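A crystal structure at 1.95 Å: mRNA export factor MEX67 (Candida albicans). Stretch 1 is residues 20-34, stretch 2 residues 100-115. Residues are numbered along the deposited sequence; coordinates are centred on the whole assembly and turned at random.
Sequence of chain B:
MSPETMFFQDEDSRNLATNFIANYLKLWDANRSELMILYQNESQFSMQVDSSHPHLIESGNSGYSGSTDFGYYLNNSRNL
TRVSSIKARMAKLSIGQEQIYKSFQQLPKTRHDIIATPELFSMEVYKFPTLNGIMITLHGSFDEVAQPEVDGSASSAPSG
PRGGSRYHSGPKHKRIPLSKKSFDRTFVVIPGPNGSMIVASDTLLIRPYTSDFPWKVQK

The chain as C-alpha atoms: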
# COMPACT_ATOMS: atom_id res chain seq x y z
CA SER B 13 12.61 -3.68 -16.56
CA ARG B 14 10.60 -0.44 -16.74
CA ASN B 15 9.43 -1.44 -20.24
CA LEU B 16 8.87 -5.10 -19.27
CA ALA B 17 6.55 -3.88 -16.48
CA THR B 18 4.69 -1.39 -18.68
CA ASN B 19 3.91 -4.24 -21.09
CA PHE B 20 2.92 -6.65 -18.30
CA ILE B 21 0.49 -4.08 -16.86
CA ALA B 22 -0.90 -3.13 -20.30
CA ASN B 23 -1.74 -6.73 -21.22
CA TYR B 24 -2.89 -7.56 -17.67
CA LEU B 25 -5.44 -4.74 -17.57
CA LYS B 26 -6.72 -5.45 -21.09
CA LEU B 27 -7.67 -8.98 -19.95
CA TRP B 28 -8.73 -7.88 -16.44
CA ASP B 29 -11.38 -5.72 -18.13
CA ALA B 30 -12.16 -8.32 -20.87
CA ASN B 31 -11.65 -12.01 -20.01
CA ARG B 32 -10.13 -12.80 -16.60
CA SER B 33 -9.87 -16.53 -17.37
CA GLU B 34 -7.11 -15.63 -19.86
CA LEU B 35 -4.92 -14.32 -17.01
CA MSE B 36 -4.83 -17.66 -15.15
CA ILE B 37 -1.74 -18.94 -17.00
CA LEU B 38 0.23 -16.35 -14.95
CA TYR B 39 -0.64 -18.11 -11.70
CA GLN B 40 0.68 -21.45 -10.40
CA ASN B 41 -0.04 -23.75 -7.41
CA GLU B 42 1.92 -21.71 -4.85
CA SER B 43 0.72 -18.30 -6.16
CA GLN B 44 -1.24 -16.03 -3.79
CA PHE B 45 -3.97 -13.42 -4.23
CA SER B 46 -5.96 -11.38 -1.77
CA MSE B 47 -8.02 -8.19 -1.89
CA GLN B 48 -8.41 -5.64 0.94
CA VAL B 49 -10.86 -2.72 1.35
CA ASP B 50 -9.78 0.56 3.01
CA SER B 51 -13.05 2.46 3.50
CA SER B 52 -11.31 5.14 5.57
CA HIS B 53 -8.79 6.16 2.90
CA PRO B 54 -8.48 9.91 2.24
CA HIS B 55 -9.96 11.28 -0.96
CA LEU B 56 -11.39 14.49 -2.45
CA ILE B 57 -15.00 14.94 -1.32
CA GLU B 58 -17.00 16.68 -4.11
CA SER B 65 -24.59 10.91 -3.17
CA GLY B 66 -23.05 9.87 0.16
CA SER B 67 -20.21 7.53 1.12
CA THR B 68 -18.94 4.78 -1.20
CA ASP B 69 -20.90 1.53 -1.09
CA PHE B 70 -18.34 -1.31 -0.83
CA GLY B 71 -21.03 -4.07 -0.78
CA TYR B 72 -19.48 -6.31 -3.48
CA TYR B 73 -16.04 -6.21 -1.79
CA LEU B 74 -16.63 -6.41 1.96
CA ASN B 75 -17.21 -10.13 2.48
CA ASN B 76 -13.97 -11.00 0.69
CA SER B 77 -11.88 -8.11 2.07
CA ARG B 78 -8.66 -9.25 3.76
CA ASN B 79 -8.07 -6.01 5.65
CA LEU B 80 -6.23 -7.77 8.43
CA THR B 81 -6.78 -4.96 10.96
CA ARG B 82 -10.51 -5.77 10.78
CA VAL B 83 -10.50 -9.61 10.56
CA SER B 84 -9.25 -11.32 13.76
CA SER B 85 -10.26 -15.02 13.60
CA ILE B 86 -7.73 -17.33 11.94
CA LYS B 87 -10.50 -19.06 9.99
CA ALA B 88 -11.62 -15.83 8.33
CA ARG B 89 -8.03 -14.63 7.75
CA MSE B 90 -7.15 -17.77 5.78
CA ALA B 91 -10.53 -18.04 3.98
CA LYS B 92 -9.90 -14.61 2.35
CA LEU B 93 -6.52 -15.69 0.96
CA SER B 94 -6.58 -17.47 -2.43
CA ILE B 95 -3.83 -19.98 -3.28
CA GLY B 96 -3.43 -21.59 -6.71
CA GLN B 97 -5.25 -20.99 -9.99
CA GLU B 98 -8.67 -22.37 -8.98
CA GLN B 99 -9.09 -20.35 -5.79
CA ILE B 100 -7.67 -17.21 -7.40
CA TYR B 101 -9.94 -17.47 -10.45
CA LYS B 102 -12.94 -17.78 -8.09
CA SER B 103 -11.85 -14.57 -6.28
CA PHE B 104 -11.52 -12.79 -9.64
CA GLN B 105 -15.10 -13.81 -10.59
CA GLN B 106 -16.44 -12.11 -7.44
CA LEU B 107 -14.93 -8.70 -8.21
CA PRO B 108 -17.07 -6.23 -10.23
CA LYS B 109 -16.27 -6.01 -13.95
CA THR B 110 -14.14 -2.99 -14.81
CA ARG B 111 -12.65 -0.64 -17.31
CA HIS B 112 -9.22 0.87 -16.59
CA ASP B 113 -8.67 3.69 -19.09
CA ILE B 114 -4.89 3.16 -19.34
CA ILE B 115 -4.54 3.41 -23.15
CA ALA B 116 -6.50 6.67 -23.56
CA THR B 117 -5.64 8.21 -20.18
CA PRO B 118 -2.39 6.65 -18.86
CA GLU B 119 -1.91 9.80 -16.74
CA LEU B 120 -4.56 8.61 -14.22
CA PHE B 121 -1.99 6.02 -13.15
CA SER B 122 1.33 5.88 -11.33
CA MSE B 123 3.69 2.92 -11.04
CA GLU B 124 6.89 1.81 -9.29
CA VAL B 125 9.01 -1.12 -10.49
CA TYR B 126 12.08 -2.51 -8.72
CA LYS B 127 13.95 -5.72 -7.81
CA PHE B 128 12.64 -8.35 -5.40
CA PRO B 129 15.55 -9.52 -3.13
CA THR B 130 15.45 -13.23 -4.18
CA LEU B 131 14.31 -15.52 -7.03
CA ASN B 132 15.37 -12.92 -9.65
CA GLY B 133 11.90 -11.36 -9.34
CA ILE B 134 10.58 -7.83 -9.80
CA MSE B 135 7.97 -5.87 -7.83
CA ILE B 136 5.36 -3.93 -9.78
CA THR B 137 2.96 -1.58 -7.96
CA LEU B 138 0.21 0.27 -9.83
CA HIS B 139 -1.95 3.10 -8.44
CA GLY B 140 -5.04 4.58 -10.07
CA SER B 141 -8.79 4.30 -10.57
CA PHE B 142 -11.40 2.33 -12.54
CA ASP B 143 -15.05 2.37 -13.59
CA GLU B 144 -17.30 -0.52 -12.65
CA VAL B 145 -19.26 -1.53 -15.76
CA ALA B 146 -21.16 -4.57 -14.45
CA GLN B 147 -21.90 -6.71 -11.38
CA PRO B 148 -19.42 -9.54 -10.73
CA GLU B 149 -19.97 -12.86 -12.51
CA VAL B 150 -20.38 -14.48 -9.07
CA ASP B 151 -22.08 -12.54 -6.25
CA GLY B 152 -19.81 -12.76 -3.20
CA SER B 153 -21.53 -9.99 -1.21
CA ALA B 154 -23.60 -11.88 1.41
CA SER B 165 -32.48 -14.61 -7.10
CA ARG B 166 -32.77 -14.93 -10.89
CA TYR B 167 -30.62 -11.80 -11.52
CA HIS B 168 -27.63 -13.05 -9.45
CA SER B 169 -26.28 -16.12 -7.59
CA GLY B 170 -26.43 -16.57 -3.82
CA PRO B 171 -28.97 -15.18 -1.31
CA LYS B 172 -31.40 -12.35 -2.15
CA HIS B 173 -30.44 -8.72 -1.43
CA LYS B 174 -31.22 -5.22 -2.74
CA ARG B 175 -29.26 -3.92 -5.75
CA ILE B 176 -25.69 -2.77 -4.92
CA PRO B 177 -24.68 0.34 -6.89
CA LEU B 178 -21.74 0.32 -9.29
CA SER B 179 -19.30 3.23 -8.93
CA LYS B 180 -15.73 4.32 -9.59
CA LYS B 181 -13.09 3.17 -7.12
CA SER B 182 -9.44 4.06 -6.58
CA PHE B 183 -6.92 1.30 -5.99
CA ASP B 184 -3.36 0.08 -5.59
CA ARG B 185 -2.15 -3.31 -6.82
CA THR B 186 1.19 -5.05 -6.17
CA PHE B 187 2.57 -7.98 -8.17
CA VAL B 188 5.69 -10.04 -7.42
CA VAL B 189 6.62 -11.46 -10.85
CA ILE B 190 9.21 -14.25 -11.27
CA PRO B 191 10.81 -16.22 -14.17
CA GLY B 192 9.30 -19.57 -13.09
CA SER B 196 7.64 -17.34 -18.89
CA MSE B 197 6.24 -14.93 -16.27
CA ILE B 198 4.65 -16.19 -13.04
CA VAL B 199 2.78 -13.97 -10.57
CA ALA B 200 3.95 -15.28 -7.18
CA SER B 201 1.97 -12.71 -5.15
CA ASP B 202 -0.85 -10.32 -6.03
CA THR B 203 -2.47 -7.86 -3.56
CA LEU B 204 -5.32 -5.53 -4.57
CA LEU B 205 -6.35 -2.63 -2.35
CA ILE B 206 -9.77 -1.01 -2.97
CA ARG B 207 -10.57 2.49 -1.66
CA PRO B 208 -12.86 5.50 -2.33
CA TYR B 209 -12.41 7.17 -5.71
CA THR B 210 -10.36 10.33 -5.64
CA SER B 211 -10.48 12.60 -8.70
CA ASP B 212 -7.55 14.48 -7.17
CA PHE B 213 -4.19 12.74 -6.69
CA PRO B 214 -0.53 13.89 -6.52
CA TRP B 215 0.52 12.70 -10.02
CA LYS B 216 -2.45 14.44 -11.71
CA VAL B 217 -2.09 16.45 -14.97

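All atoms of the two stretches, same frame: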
# COMPACT_ATOMS: atom_id res chain seq x y z
N PHE B 20 3.64 -5.72 -19.17
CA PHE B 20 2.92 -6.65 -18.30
C PHE B 20 1.60 -6.03 -17.87
O PHE B 20 0.56 -6.65 -18.01
CB PHE B 20 3.76 -7.02 -17.07
CG PHE B 20 3.02 -7.86 -16.06
CD1 PHE B 20 2.97 -9.24 -16.18
CD2 PHE B 20 2.37 -7.26 -14.98
CE1 PHE B 20 2.29 -10.01 -15.25
CE2 PHE B 20 1.68 -8.03 -14.06
CZ PHE B 20 1.64 -9.41 -14.19
N ILE B 21 1.66 -4.79 -17.37
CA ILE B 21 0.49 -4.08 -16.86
C ILE B 21 -0.54 -3.78 -17.96
O ILE B 21 -1.74 -3.86 -17.72
CB ILE B 21 0.93 -2.77 -16.14
CG1 ILE B 21 1.65 -3.08 -14.81
CG2 ILE B 21 -0.25 -1.82 -15.91
CD1 ILE B 21 0.75 -3.67 -13.70
N ALA B 22 -0.05 -3.44 -19.15
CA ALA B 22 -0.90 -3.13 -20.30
C ALA B 22 -1.73 -4.34 -20.74
O ALA B 22 -2.93 -4.23 -20.95
CB ALA B 22 -0.06 -2.61 -21.46
N ASN B 23 -1.07 -5.49 -20.87
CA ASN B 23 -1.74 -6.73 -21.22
C ASN B 23 -2.63 -7.24 -20.08
O ASN B 23 -3.72 -7.73 -20.33
CB ASN B 23 -0.73 -7.82 -21.59
CG ASN B 23 -1.40 -9.16 -21.89
OD1 ASN B 23 -1.13 -10.17 -21.24
ND2 ASN B 23 -2.31 -9.16 -22.87
N TYR B 24 -2.14 -7.11 -18.84
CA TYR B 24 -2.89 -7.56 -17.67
C TYR B 24 -4.24 -6.87 -17.61
O TYR B 24 -5.27 -7.52 -17.47
CB TYR B 24 -2.13 -7.30 -16.35
CG TYR B 24 -2.72 -8.10 -15.20
CD1 TYR B 24 -2.13 -9.29 -14.78
CD2 TYR B 24 -3.90 -7.68 -14.57
CE1 TYR B 24 -2.68 -10.04 -13.75
CE2 TYR B 24 -4.46 -8.44 -13.54
CZ TYR B 24 -3.84 -9.61 -13.14
OH TYR B 24 -4.39 -10.37 -12.14
N LEU B 25 -4.23 -5.54 -17.72
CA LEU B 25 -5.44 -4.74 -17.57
C LEU B 25 -6.41 -4.92 -18.73
O LEU B 25 -7.62 -4.90 -18.53
CB LEU B 25 -5.09 -3.26 -17.39
CG LEU B 25 -4.50 -2.90 -16.01
CD1 LEU B 25 -4.26 -1.40 -15.94
CD2 LEU B 25 -5.41 -3.36 -14.87
N LYS B 26 -5.88 -5.11 -19.94
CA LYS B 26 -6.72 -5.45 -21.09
C LYS B 26 -7.59 -6.66 -20.76
O LYS B 26 -8.81 -6.60 -20.91
CB LYS B 26 -5.87 -5.73 -22.33
CG LYS B 26 -6.68 -5.75 -23.63
CD LYS B 26 -5.79 -5.99 -24.86
CE LYS B 26 -5.56 -7.48 -25.13
NZ LYS B 26 -5.32 -7.75 -26.58
N LEU B 27 -6.97 -7.73 -20.27
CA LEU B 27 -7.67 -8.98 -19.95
C LEU B 27 -8.47 -8.91 -18.65
O LEU B 27 -9.52 -9.56 -18.51
CB LEU B 27 -6.69 -10.16 -19.90
CG LEU B 27 -5.92 -10.43 -21.21
CD1 LEU B 27 -5.09 -11.69 -21.11
CD2 LEU B 27 -6.87 -10.51 -22.39
N TRP B 28 -8.00 -8.10 -17.70
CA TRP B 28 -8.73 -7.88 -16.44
C TRP B 28 -10.08 -7.22 -16.72
O TRP B 28 -11.06 -7.50 -16.03
CB TRP B 28 -7.91 -7.02 -15.48
CG TRP B 28 -8.57 -6.84 -14.16
CD1 TRP B 28 -9.28 -5.75 -13.74
CD2 TRP B 28 -8.62 -7.79 -13.10
NE1 TRP B 28 -9.77 -5.96 -12.47
CE2 TRP B 28 -9.38 -7.20 -12.05
CE3 TRP B 28 -8.11 -9.08 -12.91
CZ2 TRP B 28 -9.62 -7.86 -10.85
CZ3 TRP B 28 -8.35 -9.73 -11.71
CH2 TRP B 28 -9.10 -9.13 -10.70
N ASP B 29 -10.13 -6.35 -17.71
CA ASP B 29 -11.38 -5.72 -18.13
C ASP B 29 -12.17 -6.61 -19.10
O ASP B 29 -13.38 -6.46 -19.21
CB ASP B 29 -11.11 -4.38 -18.82
CG ASP B 29 -10.49 -3.33 -17.88
OD1 ASP B 29 -10.56 -3.45 -16.63
OD2 ASP B 29 -9.93 -2.33 -18.35
N ALA B 30 -11.50 -7.51 -19.82
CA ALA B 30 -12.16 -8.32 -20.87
C ALA B 30 -12.47 -9.75 -20.42
O ALA B 30 -13.62 -10.06 -20.11
CB ALA B 30 -11.31 -8.33 -22.14
N ASN B 31 -11.46 -10.61 -20.39
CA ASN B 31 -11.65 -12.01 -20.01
C ASN B 31 -10.62 -12.44 -18.96
O ASN B 31 -9.48 -12.72 -19.29
CB ASN B 31 -11.54 -12.89 -21.25
CG ASN B 31 -12.03 -14.30 -21.01
OD1 ASN B 31 -12.41 -14.67 -19.89
ND2 ASN B 31 -12.02 -15.12 -22.06
N ARG B 32 -11.04 -12.47 -17.70
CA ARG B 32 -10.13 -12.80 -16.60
C ARG B 32 -9.62 -14.24 -16.60
O ARG B 32 -8.58 -14.53 -16.01
CB ARG B 32 -10.78 -12.48 -15.25
CG ARG B 32 -10.83 -10.99 -14.99
CD ARG B 32 -11.65 -10.58 -13.78
NE ARG B 32 -11.80 -9.13 -13.76
CZ ARG B 32 -12.65 -8.47 -12.97
NH1 ARG B 32 -13.42 -9.11 -12.11
NH2 ARG B 32 -12.71 -7.14 -13.05
N SER B 33 -10.35 -15.15 -17.25
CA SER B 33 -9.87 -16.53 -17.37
C SER B 33 -8.55 -16.61 -18.14
O SER B 33 -7.75 -17.52 -17.91
CB SER B 33 -10.94 -17.43 -18.02
OG SER B 33 -11.30 -16.94 -19.30
N GLU B 34 -8.33 -15.66 -19.04
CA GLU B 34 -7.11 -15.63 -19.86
C GLU B 34 -5.85 -15.25 -19.08
O GLU B 34 -4.73 -15.47 -19.56
CB GLU B 34 -7.30 -14.67 -21.04
CG GLU B 34 -8.38 -15.11 -22.03
CD GLU B 34 -8.22 -14.48 -23.40
OE1 GLU B 34 -9.10 -13.67 -23.79
OE2 GLU B 34 -7.23 -14.80 -24.11
N ILE B 100 -7.92 -18.56 -6.93
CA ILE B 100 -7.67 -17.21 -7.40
C ILE B 100 -8.68 -16.81 -8.48
O ILE B 100 -9.21 -15.72 -8.44
CB ILE B 100 -6.19 -17.06 -7.90
CG1 ILE B 100 -5.22 -17.17 -6.71
CG2 ILE B 100 -6.00 -15.74 -8.65
CD1 ILE B 100 -3.74 -17.25 -7.09
N TYR B 101 -8.94 -17.71 -9.42
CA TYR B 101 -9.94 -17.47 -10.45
C TYR B 101 -11.32 -17.21 -9.81
O TYR B 101 -12.02 -16.29 -10.21
CB TYR B 101 -10.03 -18.63 -11.44
CG TYR B 101 -11.07 -18.39 -12.51
CD1 TYR B 101 -11.03 -17.25 -13.31
CD2 TYR B 101 -12.12 -19.28 -12.70
CE1 TYR B 101 -11.99 -17.02 -14.28
CE2 TYR B 101 -13.09 -19.06 -13.67
CZ TYR B 101 -13.01 -17.93 -14.46
OH TYR B 101 -13.97 -17.71 -15.42
N LYS B 102 -11.68 -18.00 -8.80
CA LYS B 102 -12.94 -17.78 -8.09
C LYS B 102 -13.00 -16.39 -7.41
O LYS B 102 -14.03 -15.73 -7.44
CB LYS B 102 -13.20 -18.91 -7.09
CG LYS B 102 -13.57 -20.23 -7.75
CD LYS B 102 -13.81 -21.38 -6.76
CE LYS B 102 -13.85 -22.72 -7.50
NZ LYS B 102 -14.19 -23.92 -6.66
N SER B 103 -11.89 -15.92 -6.85
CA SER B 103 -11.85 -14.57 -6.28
C SER B 103 -12.06 -13.52 -7.37
O SER B 103 -12.78 -12.55 -7.17
CB SER B 103 -10.53 -14.28 -5.57
OG SER B 103 -10.37 -15.12 -4.46
N PHE B 104 -11.42 -13.72 -8.52
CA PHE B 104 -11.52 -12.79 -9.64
C PHE B 104 -12.96 -12.69 -10.15
O PHE B 104 -13.39 -11.61 -10.56
CB PHE B 104 -10.60 -13.21 -10.80
CG PHE B 104 -9.11 -13.01 -10.55
CD1 PHE B 104 -8.61 -12.40 -9.40
CD2 PHE B 104 -8.19 -13.48 -11.49
CE1 PHE B 104 -7.22 -12.24 -9.21
CE2 PHE B 104 -6.82 -13.33 -11.31
CZ PHE B 104 -6.33 -12.70 -10.16
N GLN B 105 -13.70 -13.80 -10.14
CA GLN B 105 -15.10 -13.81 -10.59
C GLN B 105 -16.03 -13.02 -9.69
O GLN B 105 -17.11 -12.63 -10.12
CB GLN B 105 -15.63 -15.25 -10.67
CG GLN B 105 -15.00 -16.11 -11.73
CD GLN B 105 -15.62 -17.50 -11.78
OE1 GLN B 105 -15.49 -18.28 -10.83
NE2 GLN B 105 -16.32 -17.81 -12.88
N GLN B 106 -15.63 -12.82 -8.43
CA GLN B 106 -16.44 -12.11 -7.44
C GLN B 106 -16.12 -10.61 -7.31
O GLN B 106 -16.68 -9.92 -6.47
CB GLN B 106 -16.27 -12.76 -6.07
CG GLN B 106 -16.75 -14.21 -6.02
CD GLN B 106 -16.39 -14.87 -4.70
OE1 GLN B 106 -16.93 -14.50 -3.66
NE2 GLN B 106 -15.46 -15.80 -4.75
N LEU B 107 -15.22 -10.12 -8.15
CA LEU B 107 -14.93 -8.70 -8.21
C LEU B 107 -15.73 -8.07 -9.37
O LEU B 107 -15.82 -8.66 -10.45
CB LEU B 107 -13.42 -8.47 -8.38
CG LEU B 107 -12.57 -8.85 -7.16
CD1 LEU B 107 -11.10 -8.93 -7.51
CD2 LEU B 107 -12.77 -7.88 -6.02
N PRO B 108 -16.34 -6.91 -9.15
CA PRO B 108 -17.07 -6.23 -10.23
C PRO B 108 -16.22 -6.09 -11.51
O PRO B 108 -14.99 -5.94 -11.45
CB PRO B 108 -17.42 -4.88 -9.62
CG PRO B 108 -17.53 -5.16 -8.13
CD PRO B 108 -16.47 -6.19 -7.86
N LYS B 109 -16.89 -6.17 -12.65
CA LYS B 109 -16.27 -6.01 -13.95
C LYS B 109 -15.91 -4.54 -14.16
O LYS B 109 -16.65 -3.66 -13.74
CB LYS B 109 -17.20 -6.52 -15.05
CG LYS B 109 -17.59 -8.00 -14.82
CD LYS B 109 -18.32 -8.62 -15.99
CE LYS B 109 -18.60 -10.08 -15.72
NZ LYS B 109 -19.59 -10.63 -16.66
N THR B 110 -14.78 -4.30 -14.81
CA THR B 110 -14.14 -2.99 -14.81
C THR B 110 -13.74 -2.49 -16.19
O THR B 110 -13.66 -3.25 -17.17
CB THR B 110 -12.84 -3.05 -13.98
OG1 THR B 110 -12.05 -4.17 -14.40
CG2 THR B 110 -13.15 -3.32 -12.49
N ARG B 111 -13.45 -1.20 -16.24
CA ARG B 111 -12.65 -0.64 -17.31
C ARG B 111 -11.63 0.34 -16.72
O ARG B 111 -11.99 1.29 -16.03
CB ARG B 111 -13.51 -0.00 -18.40
CG ARG B 111 -14.52 0.98 -17.93
CD ARG B 111 -14.17 2.42 -18.27
NE ARG B 111 -14.35 2.72 -19.68
CZ ARG B 111 -13.97 3.86 -20.25
NH1 ARG B 111 -13.40 4.82 -19.53
NH2 ARG B 111 -14.17 4.05 -21.56
N HIS B 112 -10.35 0.02 -16.93
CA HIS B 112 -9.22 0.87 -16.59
C HIS B 112 -8.82 1.58 -17.88
O HIS B 112 -8.47 0.93 -18.86
CB HIS B 112 -8.04 0.04 -16.10
CG HIS B 112 -8.30 -0.72 -14.82
ND1 HIS B 112 -9.16 -1.79 -14.75
CD2 HIS B 112 -7.78 -0.57 -13.58
CE1 HIS B 112 -9.17 -2.26 -13.52
NE2 HIS B 112 -8.33 -1.54 -12.79
N ASP B 113 -8.85 2.90 -17.87
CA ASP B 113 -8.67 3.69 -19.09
C ASP B 113 -7.18 4.03 -19.29
O ASP B 113 -6.81 5.20 -19.40
CB ASP B 113 -9.55 4.94 -18.99
CG ASP B 113 -9.68 5.70 -20.29
OD1 ASP B 113 -9.75 5.07 -21.37
OD2 ASP B 113 -9.72 6.96 -20.31
N ILE B 114 -6.34 3.00 -19.33
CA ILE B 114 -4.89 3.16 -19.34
C ILE B 114 -4.31 3.51 -20.72
O ILE B 114 -3.26 4.13 -20.79
CB ILE B 114 -4.19 1.90 -18.76
CG1 ILE B 114 -2.72 2.20 -18.43
CG2 ILE B 114 -4.29 0.70 -19.71
CD1 ILE B 114 -2.26 1.63 -17.09
N ILE B 115 -4.99 3.10 -21.79
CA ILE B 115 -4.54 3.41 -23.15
C ILE B 115 -4.83 4.87 -23.50
O ILE B 115 -3.94 5.59 -23.97
CB ILE B 115 -5.22 2.47 -24.19
CG1 ILE B 115 -4.75 1.02 -24.00
CG2 ILE B 115 -4.95 2.93 -25.63
CD1 ILE B 115 -5.74 -0.01 -24.51
O HOH W 1 -13.74 -6.99 -16.10

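The contact joins the last turns of a helix, and the 3-10 segment after it, to a helix, the loop after it and a short strand with the residues that follow. Helix 20-29 and strand 109-111 run at 133°, with their axes 7.8 Å apart at closest approach.

A broad bump is the indole of Trp 28. Its t rotamer carries the ring into a hollow between Phe 104, Leu 107, Thr 110 and His 112. The six-membered ring turns its edge to the face of Phe 104 (Trp 28 CZ3 to Phe 104 CD1, 3.5 Å; planes at 82°), and Trp 28 CH2 meets Leu 107 CD1 at 3.8 Å. A broad, rigid ring suits this place because one residue touches several walls at once.

One turn earlier Leu 25 fits a second hollow. Its CD2 sits over the face of the His 112 ring, 3.8 Å from the centroid and almost on the normal, while CD1 packs on Ile 114 CD1 at 3.8 Å. Ile 21 extends this greasy patch more loosely.

The imidazole thus has a methyl over one face and is held at its edge: His 112 ND1 donates to Asp 29 OD1 (2.9 Å). Asp 29 OD1 also accepts from Thr 110 OG1 (2.8 Å), and Asp 29 OD2 accepts from His 112 N (2.8 Å). A short carboxylate at the helix end therefore fixes both side chain and main chain.

Arg 32, extended beyond its m chi1, brings its guanidinium edge to the carbonyls where the chain leaves the helix. Arg 32 NH1 donates to Phe 104 O (2.9 Å) and Leu 107 O (3.0 Å), Arg 32 NH2 to Pro 108 O (3.0 Å). Arg 32 NE holds Trp 28 O (2.9 Å), so a planar, many-handed donor satisfies carbonyls from both stretches. Together the surfaces bury 778 Å².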